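Local coordinates for protein fructosyl amine:oxygen oxidoreductase (Neosartorya fumigata, PDB 4WCT) that binds FAD and probably uses it to oxidise fructosyl amines, releasing the deglycated amine and hydrogen peroxide, at residues P156-K168 against R337-D349. Sequence-based numbering, arbitrary orientation.
Sequences PPGVLTGDFPGWK and RDFLHDTMPHLAD
Thr343 O, in the last turn of helix 330-343, accepts two backbone N-H groups of the facing loop: Thr161 N lies in its carbonyl plane at 2.9 Å, whereas Gly162 N comes from well above that plane. One residue earlier, Asp342 O accepts Phe164 N at 3.0 Å. Gly162 CA sits tightly against Pro345 CD. Asp342 OD2 receives Trp167 NE1 (2.9 Å, 163° at the hydrogen) on its anti side; OD2 lies close to the indole plane, while NE1 is 29° out of the carboxylate plane. In this FAD-dependent oxidoreductase the contact joins the loop between helix 148-152 and strand 168-172 to the C-terminal end of helix 330-343, with the Phe339 side chain about 13 Å from the bound FAD. A type II beta turn from Phe164 to Trp167 brings the indole back to the helix, where CH2 presses on Thr343 CG2 at 3.4 Å. Thr343 CA lies over the Phe164 ring as a CH-pi contact. Thr161 OG1 and His346 ND1 share a 2.7 Å hydrogen bond; chi1 of 57° places His346 CG between its backbone N and carbonyl carbon, bringing the ring to the hydroxyl, and Tyr272 OH holds NE2. Val159 O, buried without a hydrogen-bonding partner, faces this ring's edge. Leu160 CD2 meets Met344 CG, both side chains resting on Phe286.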
# COMPACT_ATOMS: atom_id res chain seq x y z
N PRO A 156 -16.29 20.17 -8.57
CA PRO A 156 -17.22 21.29 -8.39
C PRO A 156 -16.52 22.62 -8.31
O PRO A 156 -15.38 22.73 -7.88
CB PRO A 156 -17.90 20.97 -7.05
CG PRO A 156 -17.82 19.49 -6.94
CD PRO A 156 -16.48 19.14 -7.53
N PRO A 157 -17.28 23.69 -8.58
CA PRO A 157 -16.68 25.01 -8.46
C PRO A 157 -16.18 25.29 -7.06
O PRO A 157 -16.82 24.91 -6.08
CB PRO A 157 -17.82 25.96 -8.81
CG PRO A 157 -19.00 25.16 -9.09
CD PRO A 157 -18.64 23.71 -9.13
N GLY A 158 -15.04 25.95 -6.97
CA GLY A 158 -14.44 26.24 -5.68
C GLY A 158 -13.39 25.25 -5.24
O GLY A 158 -12.69 25.52 -4.26
N VAL A 159 -13.37 24.06 -5.83
CA VAL A 159 -12.42 23.03 -5.39
C VAL A 159 -11.05 23.23 -6.07
O VAL A 159 -10.08 23.58 -5.43
CB VAL A 159 -12.98 21.64 -5.69
CG1 VAL A 159 -11.99 20.55 -5.31
CG2 VAL A 159 -14.31 21.46 -4.96
N LEU A 160 -11.02 23.12 -7.39
CA LEU A 160 -9.78 23.34 -8.14
C LEU A 160 -9.79 24.76 -8.66
O LEU A 160 -10.71 25.17 -9.39
CB LEU A 160 -9.66 22.36 -9.31
CG LEU A 160 -9.64 20.87 -8.94
CD1 LEU A 160 -9.52 20.01 -10.18
CD2 LEU A 160 -8.52 20.53 -7.97
N THR A 161 -8.79 25.53 -8.27
CA THR A 161 -8.75 26.95 -8.53
C THR A 161 -7.45 27.35 -9.22
O THR A 161 -7.23 28.53 -9.54
CB THR A 161 -8.88 27.74 -7.22
OG1 THR A 161 -7.80 27.40 -6.36
CG2 THR A 161 -10.19 27.42 -6.52
N GLY A 162 -6.52 26.42 -9.35
CA GLY A 162 -5.17 26.76 -9.85
C GLY A 162 -5.05 26.88 -11.35
O GLY A 162 -6.00 26.70 -12.11
N ASP A 163 -3.83 27.21 -11.77
CA ASP A 163 -3.51 27.42 -13.15
C ASP A 163 -2.86 26.21 -13.82
O ASP A 163 -2.65 26.24 -15.02
CB ASP A 163 -2.55 28.60 -13.27
CG ASP A 163 -3.20 29.91 -13.01
OD1 ASP A 163 -4.44 30.07 -13.21
OD2 ASP A 163 -2.45 30.81 -12.64
N PHE A 164 -2.55 25.16 -13.05
CA PHE A 164 -2.06 23.89 -13.60
C PHE A 164 -0.94 24.08 -14.65
O PHE A 164 -1.08 23.60 -15.80
CB PHE A 164 -3.22 23.08 -14.20
CG PHE A 164 -4.25 22.63 -13.19
CD1 PHE A 164 -5.22 23.50 -12.70
CD2 PHE A 164 -4.18 21.37 -12.63
CE1 PHE A 164 -6.12 23.08 -11.71
CE2 PHE A 164 -5.11 20.93 -11.70
CZ PHE A 164 -6.04 21.80 -11.19
N PRO A 165 0.11 24.85 -14.28
CA PRO A 165 1.04 25.31 -15.32
C PRO A 165 1.84 24.17 -15.95
O PRO A 165 2.57 23.47 -15.25
CB PRO A 165 1.93 26.34 -14.60
CG PRO A 165 1.26 26.61 -13.28
CD PRO A 165 0.41 25.42 -12.96
N GLY A 166 1.63 23.95 -17.24
CA GLY A 166 2.25 22.86 -17.96
C GLY A 166 1.61 21.50 -17.83
O GLY A 166 2.05 20.55 -18.47
N TRP A 167 0.53 21.42 -17.04
CA TRP A 167 -0.10 20.13 -16.80
C TRP A 167 -0.90 19.67 -18.02
O TRP A 167 -1.68 20.45 -18.61
CB TRP A 167 -1.05 20.21 -15.61
CG TRP A 167 -0.44 20.32 -14.25
CD1 TRP A 167 0.51 21.22 -13.82
CD2 TRP A 167 -0.88 19.63 -13.08
NE1 TRP A 167 0.68 21.10 -12.48
CE2 TRP A 167 -0.17 20.16 -11.99
CE3 TRP A 167 -1.79 18.60 -12.85
CZ2 TRP A 167 -0.32 19.67 -10.69
CZ3 TRP A 167 -1.97 18.14 -11.59
CH2 TRP A 167 -1.22 18.67 -10.51
N LYS A 168 -0.79 18.38 -18.31
CA LYS A 168 -1.74 17.67 -19.18
C LYS A 168 -2.01 16.35 -18.55
O LYS A 168 -1.20 15.83 -17.81
CB LYS A 168 -1.19 17.48 -20.60
CG LYS A 168 -0.93 18.81 -21.30
CD LYS A 168 -0.79 18.71 -22.81
CE LYS A 168 -0.48 20.09 -23.38
NZ LYS A 168 -1.70 20.94 -23.37
N ARG A 337 2.88 21.48 -0.61
CA ARG A 337 2.37 22.82 -0.81
C ARG A 337 2.58 23.30 -2.23
O ARG A 337 1.75 24.02 -2.78
CB ARG A 337 3.00 23.79 0.19
CG ARG A 337 2.60 23.52 1.62
CD ARG A 337 3.06 24.62 2.52
NE ARG A 337 2.83 24.31 3.93
CZ ARG A 337 1.64 24.37 4.53
NH1 ARG A 337 0.58 24.80 3.87
NH2 ARG A 337 1.49 23.98 5.80
N ASP A 338 3.66 22.85 -2.86
CA ASP A 338 3.88 23.07 -4.29
C ASP A 338 2.77 22.44 -5.16
O ASP A 338 2.21 23.10 -6.04
CB ASP A 338 5.23 22.49 -4.70
CG ASP A 338 5.48 22.58 -6.20
OD1 ASP A 338 5.72 23.70 -6.69
OD2 ASP A 338 5.34 21.56 -6.92
N PHE A 339 2.37 21.21 -4.83
CA PHE A 339 1.24 20.57 -5.50
C PHE A 339 -0.02 21.41 -5.32
O PHE A 339 -0.77 21.64 -6.28
CB PHE A 339 1.01 19.16 -4.94
CG PHE A 339 -0.25 18.50 -5.41
CD1 PHE A 339 -0.27 17.72 -6.56
CD2 PHE A 339 -1.40 18.61 -4.67
CE1 PHE A 339 -1.44 17.10 -6.99
CE2 PHE A 339 -2.58 18.05 -5.12
CZ PHE A 339 -2.60 17.29 -6.30
N LEU A 340 -0.27 21.83 -4.08
CA LEU A 340 -1.45 22.68 -3.80
C LEU A 340 -1.38 24.00 -4.56
O LEU A 340 -2.42 24.49 -5.02
CB LEU A 340 -1.59 22.95 -2.32
CG LEU A 340 -1.99 21.73 -1.48
CD1 LEU A 340 -1.89 22.15 -0.03
CD2 LEU A 340 -3.38 21.26 -1.84
N HIS A 341 -0.20 24.62 -4.69
CA HIS A 341 -0.13 25.87 -5.42
C HIS A 341 -0.60 25.75 -6.86
O HIS A 341 -1.31 26.62 -7.37
CB HIS A 341 1.26 26.53 -5.40
CG HIS A 341 1.19 28.00 -5.69
ND1 HIS A 341 1.19 28.48 -6.98
CD2 HIS A 341 0.79 29.03 -4.90
CE1 HIS A 341 0.84 29.76 -6.97
NE2 HIS A 341 0.61 30.12 -5.72
N ASP A 342 -0.28 24.63 -7.49
CA ASP A 342 -0.65 24.42 -8.87
C ASP A 342 -2.16 24.18 -9.05
O ASP A 342 -2.68 24.42 -10.12
CB ASP A 342 0.12 23.24 -9.44
CG ASP A 342 1.52 23.61 -9.93
OD1 ASP A 342 2.04 24.70 -9.58
OD2 ASP A 342 2.13 22.71 -10.55
N THR A 343 -2.80 23.59 -8.03
CA THR A 343 -4.13 22.97 -8.14
C THR A 343 -5.20 23.72 -7.36
O THR A 343 -6.34 23.98 -7.86
CB THR A 343 -4.06 21.51 -7.67
OG1 THR A 343 -3.59 21.46 -6.31
CG2 THR A 343 -3.13 20.69 -8.55
N MET A 344 -4.87 23.99 -6.10
CA MET A 344 -5.75 24.57 -5.09
C MET A 344 -4.99 25.64 -4.29
O MET A 344 -4.81 25.51 -3.08
CB MET A 344 -6.28 23.47 -4.16
CG MET A 344 -7.16 22.49 -4.90
SD MET A 344 -7.99 21.27 -3.86
CE MET A 344 -6.59 20.35 -3.25
N PRO A 345 -4.58 26.73 -4.94
CA PRO A 345 -3.69 27.69 -4.27
C PRO A 345 -4.34 28.38 -3.07
O PRO A 345 -3.63 28.84 -2.17
CB PRO A 345 -3.35 28.71 -5.37
CG PRO A 345 -4.33 28.45 -6.47
CD PRO A 345 -4.63 26.97 -6.40
N HIS A 346 -5.68 28.38 -3.01
CA HIS A 346 -6.36 28.91 -1.85
C HIS A 346 -6.09 28.13 -0.58
O HIS A 346 -6.30 28.66 0.53
CB HIS A 346 -7.86 29.01 -2.10
CG HIS A 346 -8.50 27.72 -2.47
ND1 HIS A 346 -8.27 27.10 -3.68
CD2 HIS A 346 -9.41 26.96 -1.82
CE1 HIS A 346 -8.91 25.95 -3.71
NE2 HIS A 346 -9.67 25.87 -2.63
N LEU A 347 -5.62 26.89 -0.75
CA LEU A 347 -5.29 26.00 0.38
C LEU A 347 -3.80 25.94 0.68
O LEU A 347 -3.40 25.32 1.64
CB LEU A 347 -5.81 24.59 0.11
CG LEU A 347 -7.32 24.46 -0.07
CD1 LEU A 347 -7.67 23.00 -0.28
CD2 LEU A 347 -8.11 25.11 1.07
N ALA A 348 -2.95 26.48 -0.20
CA ALA A 348 -1.54 26.14 -0.17
C ALA A 348 -0.80 26.60 1.08
O ALA A 348 0.31 26.09 1.32
CB ALA A 348 -0.84 26.67 -1.40
N ASP A 349 -1.32 27.60 1.78
CA ASP A 349 -0.68 28.07 2.99
C ASP A 349 -1.40 27.64 4.27
O ASP A 349 -1.12 28.16 5.36
CB ASP A 349 -0.53 29.59 2.96
CG ASP A 349 0.50 30.06 1.94
OD1 ASP A 349 1.57 29.43 1.82
OD2 ASP A 349 0.20 31.02 1.20
O HOH W 1 -1.87 27.92 -9.71